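Local coordinates for carboxylase (Deinococcus radiodurans, PDB 5H80), which probably carries out the ATP-dependent carboxylation of biotin, as the biotin carboxylase domain of a single-chain multidomain carboxylase, at residues A[58-63]-A[76-81]; A[52-57]-A[336-341]. All blocks are in the same frame, centred on the assembly; numbering follows the deposited sequence.

Contact 1 of 2, residues A[58-63]-A[76-81]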
loop_
_atom_site.group_PDB
_atom_site.type_symbol
_atom_site.label_atom_id
_atom_site.label_comp_id
_atom_site.label_asym_id
_atom_site.label_seq_id
_atom_site.Cartn_x
_atom_site.Cartn_y
_atom_site.Cartn_z
ATOM N N SER A 58 -1.864 -15.818 -17.462
ATOM C CA SER A 58 -0.951 -15.020 -18.198
ATOM C C SER A 58 0.109 -15.808 -18.942
ATOM O O SER A 58 0.688 -16.747 -18.447
ATOM C CB SER A 58 -0.221 -13.963 -17.303
ATOM O OG SER A 58 0.558 -14.554 -16.227
ATOM N N VAL A 59 0.447 -15.261 -20.107
ATOM C CA VAL A 59 1.577 -15.736 -20.892
ATOM C C VAL A 59 2.526 -14.542 -21.079
ATOM O O VAL A 59 2.174 -13.586 -21.706
ATOM C CB VAL A 59 1.069 -16.357 -22.235
ATOM C CG1 VAL A 59 2.293 -16.780 -23.077
ATOM C CG2 VAL A 59 -0.041 -17.442 -22.004
ATOM N N ALA A 60 3.723 -14.638 -20.555
ATOM C CA ALA A 60 4.801 -13.637 -20.721
ATOM C C ALA A 60 5.692 -14.044 -21.903
ATOM O O ALA A 60 5.620 -15.242 -22.383
ATOM C CB ALA A 60 5.572 -13.493 -19.409
ATOM N N VAL A 61 6.447 -13.072 -22.403
ATOM C CA VAL A 61 7.470 -13.325 -23.401
ATOM C C VAL A 61 8.756 -12.659 -22.858
ATOM O O VAL A 61 8.748 -11.607 -22.124
ATOM C CB VAL A 61 7.114 -12.818 -24.832
ATOM C CG1 VAL A 61 5.981 -13.630 -25.495
ATOM C CG2 VAL A 61 6.789 -11.299 -24.865
ATOM N N TYR A 62 9.895 -13.199 -23.218
ATOM C CA TYR A 62 11.162 -12.663 -22.857
ATOM C C TYR A 62 12.251 -12.892 -23.896
ATOM O O TYR A 62 12.228 -13.914 -24.626
ATOM C CB TYR A 62 11.694 -13.165 -21.464
ATOM C CG TYR A 62 11.868 -14.656 -21.392
ATOM C CD1 TYR A 62 13.135 -15.185 -21.429
ATOM C CD2 TYR A 62 10.768 -15.594 -21.361
ATOM C CE1 TYR A 62 13.348 -16.542 -21.485
ATOM C CE2 TYR A 62 10.999 -17.011 -21.336
ATOM C CZ TYR A 62 12.305 -17.436 -21.377
ATOM O OH TYR A 62 12.601 -18.761 -21.412
ATOM N N ALA A 63 13.121 -11.928 -23.988
ATOM C CA ALA A 63 14.375 -12.044 -24.741
ATOM C C ALA A 63 15.423 -12.573 -23.799
ATOM O O ALA A 63 15.359 -12.321 -22.577
ATOM C CB ALA A 63 14.774 -10.675 -25.245
ATOM N N ASP A 76 2.228 -17.166 -15.525
ATOM C CA ASP A 76 1.794 -18.575 -15.387
ATOM C C ASP A 76 2.608 -19.378 -16.370
ATOM O O ASP A 76 2.911 -20.536 -16.146
ATOM C CB ASP A 76 0.325 -18.803 -15.664
ATOM C CG ASP A 76 -0.541 -18.078 -14.697
ATOM O OD1 ASP A 76 -0.418 -18.351 -13.488
ATOM O OD2 ASP A 76 -1.304 -17.209 -15.149
ATOM N N GLU A 77 2.932 -18.754 -17.487
ATOM C CA GLU A 77 3.846 -19.450 -18.416
ATOM C C GLU A 77 4.597 -18.383 -19.178
ATOM O O GLU A 77 4.017 -17.304 -19.432
ATOM C CB GLU A 77 3.103 -20.451 -19.238
ATOM C CG GLU A 77 2.627 -20.002 -20.571
ATOM C CD GLU A 77 1.796 -21.113 -21.268
ATOM O OE1 GLU A 77 0.541 -21.087 -21.129
ATOM O OE2 GLU A 77 2.435 -22.015 -21.910
ATOM N N ALA A 78 5.900 -18.586 -19.362
ATOM C CA ALA A 78 6.718 -17.656 -20.077
ATOM C C ALA A 78 7.327 -18.318 -21.290
ATOM O O ALA A 78 7.896 -19.442 -21.171
ATOM C CB ALA A 78 7.804 -17.079 -19.195
ATOM N N VAL A 79 7.284 -17.555 -22.405
ATOM C CA VAL A 79 7.654 -18.057 -23.748
ATOM C C VAL A 79 8.879 -17.283 -24.309
ATOM O O VAL A 79 8.876 -16.046 -24.439
ATOM C CB VAL A 79 6.461 -17.978 -24.688
ATOM C CG1 VAL A 79 6.869 -18.397 -26.115
ATOM C CG2 VAL A 79 5.358 -18.889 -24.163
ATOM N N ALA A 80 9.982 -17.974 -24.546
ATOM C CA ALA A 80 11.207 -17.271 -25.057
ATOM C C ALA A 80 11.014 -16.727 -26.476
ATOM O O ALA A 80 10.517 -17.479 -27.318
ATOM C CB ALA A 80 12.391 -18.264 -25.034
ATOM N N LEU A 81 11.487 -15.502 -26.743
ATOM C CA LEU A 81 11.401 -14.880 -28.087
ATOM C C LEU A 81 12.732 -15.294 -28.776
ATOM O O LEU A 81 13.768 -15.315 -28.167
ATOM C CB LEU A 81 11.327 -13.346 -28.007
ATOM C CG LEU A 81 9.987 -12.843 -27.457
ATOM C CD1 LEU A 81 10.068 -11.438 -26.881
ATOM C CD2 LEU A 81 8.886 -13.034 -28.483
HETATM O O HOH W 1 10.384 -20.298 -21.782
HETATM O O HOH W 2 14.294 -15.640 -25.569
#

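Contact 2 of 2, residues A[52-57]-A[336-341]. With EDO (1,2-ethanediol), chain E.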
loop_
_atom_site.group_PDB
_atom_site.type_symbol
_atom_site.label_atom_id
_atom_site.label_comp_id
_atom_site.label_asym_id
_atom_site.label_seq_id
_atom_site.Cartn_x
_atom_site.Cartn_y
_atom_site.Cartn_z
ATOM N N SER A 52 -3.860 -12.169 -12.455
ATOM C CA SER A 52 -4.012 -13.110 -11.302
ATOM C C SER A 52 -5.165 -12.686 -10.428
ATOM O O SER A 52 -5.986 -13.573 -10.006
ATOM C CB SER A 52 -2.761 -13.297 -10.486
ATOM O OG SER A 52 -1.693 -14.016 -11.182
ATOM N N ALA A 53 -5.256 -11.382 -10.132
ATOM C CA ALA A 53 -6.418 -10.850 -9.345
ATOM C C ALA A 53 -7.778 -11.217 -9.985
ATOM O O ALA A 53 -8.793 -11.495 -9.313
ATOM C CB ALA A 53 -6.330 -9.386 -9.121
ATOM N N LEU A 54 -7.874 -11.233 -11.330
ATOM C CA LEU A 54 -9.078 -11.630 -12.005
ATOM C C LEU A 54 -9.383 -13.160 -12.112
ATOM O O LEU A 54 -10.454 -13.519 -12.588
ATOM C CB LEU A 54 -9.026 -10.980 -13.405
ATOM C CG LEU A 54 -9.038 -9.444 -13.437
ATOM C CD1 LEU A 54 -8.800 -8.956 -14.898
ATOM C CD2 LEU A 54 -10.412 -8.975 -12.930
ATOM N N GLY A 55 -8.415 -13.985 -11.721
ATOM C CA GLY A 55 -8.444 -15.423 -11.902
ATOM C C GLY A 55 -8.219 -15.888 -13.344
ATOM O O GLY A 55 -8.678 -16.996 -13.749
ATOM N N TRP A 56 -7.596 -15.026 -14.165
ATOM C CA TRP A 56 -7.208 -15.344 -15.501
ATOM C C TRP A 56 -5.791 -15.837 -15.540
ATOM O O TRP A 56 -5.126 -15.964 -14.506
ATOM C CB TRP A 56 -7.361 -14.097 -16.379
ATOM C CG TRP A 56 -8.813 -13.419 -16.381
ATOM C CD1 TRP A 56 -9.984 -13.837 -15.731
ATOM C CD2 TRP A 56 -9.188 -12.295 -17.126
ATOM N NE1 TRP A 56 -11.047 -12.987 -16.020
ATOM C CE2 TRP A 56 -10.570 -11.998 -16.836
ATOM C CE3 TRP A 56 -8.501 -11.450 -17.999
ATOM C CZ2 TRP A 56 -11.233 -10.965 -17.432
ATOM C CZ3 TRP A 56 -9.142 -10.394 -18.561
ATOM C CH2 TRP A 56 -10.528 -10.154 -18.335
ATOM N N GLN A 57 -5.373 -16.246 -16.737
ATOM C CA GLN A 57 -4.025 -16.737 -16.939
ATOM C C GLN A 57 -3.180 -15.843 -17.758
ATOM O O GLN A 57 -3.710 -15.192 -18.619
ATOM C CB GLN A 57 -4.033 -18.147 -17.573
ATOM C CG GLN A 57 -4.671 -19.167 -16.635
ATOM C CD GLN A 57 -4.936 -20.448 -17.349
ATOM O OE1 GLN A 57 -4.996 -20.495 -18.602
ATOM N NE2 GLN A 57 -5.103 -21.499 -16.575
ATOM N N LEU A 336 -6.656 0.272 -11.568
ATOM C CA LEU A 336 -6.803 0.608 -13.017
ATOM C C LEU A 336 -6.563 -0.521 -13.941
ATOM O O LEU A 336 -7.203 -0.537 -15.048
ATOM C CB LEU A 336 -6.005 1.835 -13.427
ATOM C CG LEU A 336 -6.547 3.174 -12.847
ATOM C CD1 LEU A 336 -5.587 4.327 -12.893
ATOM C CD2 LEU A 336 -7.931 3.486 -13.406
ATOM N N VAL A 337 -5.649 -1.449 -13.589
ATOM C CA VAL A 337 -5.289 -2.460 -14.639
ATOM C C VAL A 337 -6.327 -3.589 -14.690
ATOM O O VAL A 337 -6.701 -4.163 -15.746
ATOM C CB VAL A 337 -3.848 -2.945 -14.489
ATOM C CG1 VAL A 337 -3.451 -3.933 -15.626
ATOM C CG2 VAL A 337 -2.880 -1.735 -14.387
ATOM N N THR A 338 -6.823 -4.086 -13.510
ATOM C CA THR A 338 -7.969 -5.038 -13.588
ATOM C C THR A 338 -9.189 -4.417 -14.322
ATOM O O THR A 338 -9.807 -5.068 -15.167
ATOM C CB THR A 338 -8.393 -5.505 -12.177
ATOM O OG1 THR A 338 -8.702 -4.360 -11.342
ATOM C CG2 THR A 338 -7.298 -6.282 -11.623
ATOM N N ALA A 339 -9.469 -3.104 -14.084
ATOM C CA ALA A 339 -10.559 -2.333 -14.753
ATOM C C ALA A 339 -10.294 -2.324 -16.301
ATOM O O ALA A 339 -11.183 -2.680 -17.086
ATOM C CB ALA A 339 -10.706 -0.943 -14.248
ATOM N N GLN A 340 -9.069 -2.025 -16.644
ATOM C CA GLN A 340 -8.657 -1.973 -18.049
ATOM C C GLN A 340 -8.893 -3.336 -18.785
ATOM O O GLN A 340 -9.592 -3.349 -19.843
ATOM C CB GLN A 340 -7.232 -1.594 -18.151
ATOM C CG GLN A 340 -6.729 -1.349 -19.599
ATOM C CD GLN A 340 -5.222 -1.253 -19.653
ATOM O OE1 GLN A 340 -4.470 -1.743 -18.796
ATOM N NE2 GLN A 340 -4.734 -0.519 -20.689
ATOM N N LEU A 341 -8.484 -4.423 -18.184
ATOM C CA LEU A 341 -8.659 -5.782 -18.666
ATOM C C LEU A 341 -10.149 -6.141 -18.827
ATOM O O LEU A 341 -10.555 -6.685 -19.853
ATOM C CB LEU A 341 -8.001 -6.785 -17.748
ATOM C CG LEU A 341 -6.439 -6.867 -17.809
ATOM C CD1 LEU A 341 -5.827 -7.481 -16.516
ATOM C CD2 LEU A 341 -6.121 -7.698 -19.098
HETATM C C1 EDO E . -12.820 -16.856 -15.679
HETATM O O1 EDO E . -11.738 -17.656 -15.182
HETATM C C2 EDO E . -13.035 -15.737 -14.642
HETATM O O2 EDO E . -14.162 -14.921 -15.011
#

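Contact 1 of 2, residues A[58-63]-A[76-81]
The ring of Tyr62 lies across the neighbouring strand, with Ala80 CA over one face, 4.0 Å from the ring centroid, in a CH-pi contact. CG sits between the backbone N and the carbonyl carbon (chi1 60°), which turns the ring over the strand instead of away from it. Ala78 CB approaches the ring obliquely, 3.8 Å from Tyr62 CE2. Water 1 lies at the ring edge, in plane, and bridges Tyr62 OH to Ala78 O. Strands 57-62 and 77-80 run parallel and, with helix 70-74 between them in sequence, form a beta-alpha-beta unit. Strand 77-80 is the outermost strand on this side of the parallel sheet in the biotin carboxylase N-terminal domain. On the sheet face opposite Tyr62 and Ala78, Val59 and Glu77 run alongside one another. Glu77 CG is 4.0 Å from Val59 CG2, while Glu77 OE1 forms a salt bridge with Arg34. Val59 CG1 meets Val79 CG2 obliquely at 3.9 Å. Further along, Leu81 CD1 packs 3.9 Å from Val61 CB. At the opposite end, Asp76 OD2 accepts a nearly straight bond from Ser58 N (2.8 Å, 165°) through its anti lone pair. Asp76 N in turn donates to Ser58 OG at 3.2 Å.

Contact 2 of 2, residues A[52-57]-A[336-341]
Leu54 and Thr338 face each other where the C-terminal end of helix 42-53 meets helix 336-344, with their CA atoms 6.9 Å apart. Gly55 leaves the helix with positive phi (73°) in a Schellman motif. One of its bonds runs from Gly55 N to Ser52 O. Trp56 follows directly and also turns its side chain toward helix 336-344.

Leu54 holds the middle of the contact. Its CG lies beside the backbone N, anti to the carbonyl carbon (chi1 -64°), and the branched end reaches the other helix. Leu54 CD1 touches Leu341 CB at 3.7 Å and Leu341 CD1 at the same distance. Leu54 CG meets the methyl of Thr338, CG2, at 4.0 Å. Both pairs of side chains are set at a slant. The same methyl is 4.1 Å from Ala53 CB, so Thr338 meets the successive residues Ala53 and Leu54 with its apolar branch.

The side chains of Trp56 and Leu341 pass alongside each other, pointing opposite ways. The six-membered part of the indole does the touching, with Trp56 CZ3 3.9 Å from Leu341 CB. Leu341 O lies at the ring edge, near its plane. Leu54 CD1 stands over one face of the indole, toward its rim, and thus touches both Trp56 and Leu341. A 1,2-ethanediol, probably from the crystallisation liquor, lies near the pyrrole side of the ring. Its O1 donates a weak hydrogen bond to Gly55 O.

The contact joins the biotin carboxylase N-terminal region to the ATP-binding region. Ala53 O accepts a hydrogen bond from Arg429 of the second subunit, so the dimer reaches this helix end. Between the two segments the packing is aliphatic and aromatic, without hydrogen bonds, so it depends on shape and burial and not on directed bonds.

How the contacts relate
Contact 1 and contact 2 meet along one run of chain. Helix 42-53 ends in contact 2, and strand 57-62 follows after a short turn and leads into contact 1. Both segments of contact 1 fall in sequence between the two segments of contact 2. The centres of the two contacts are about 18 Å apart. They touch where Asp76 OD2 packs 3.3 Å from Gln57 CA. Arg34 also links them, through a salt bridge to Glu77 and a hydrogen bond to Gln57. Contact 1 builds the sheet within the N-terminal domain, whereas contact 2 ties that domain to the ATP-binding region. The 1,2-ethanediol lies beside contact 2.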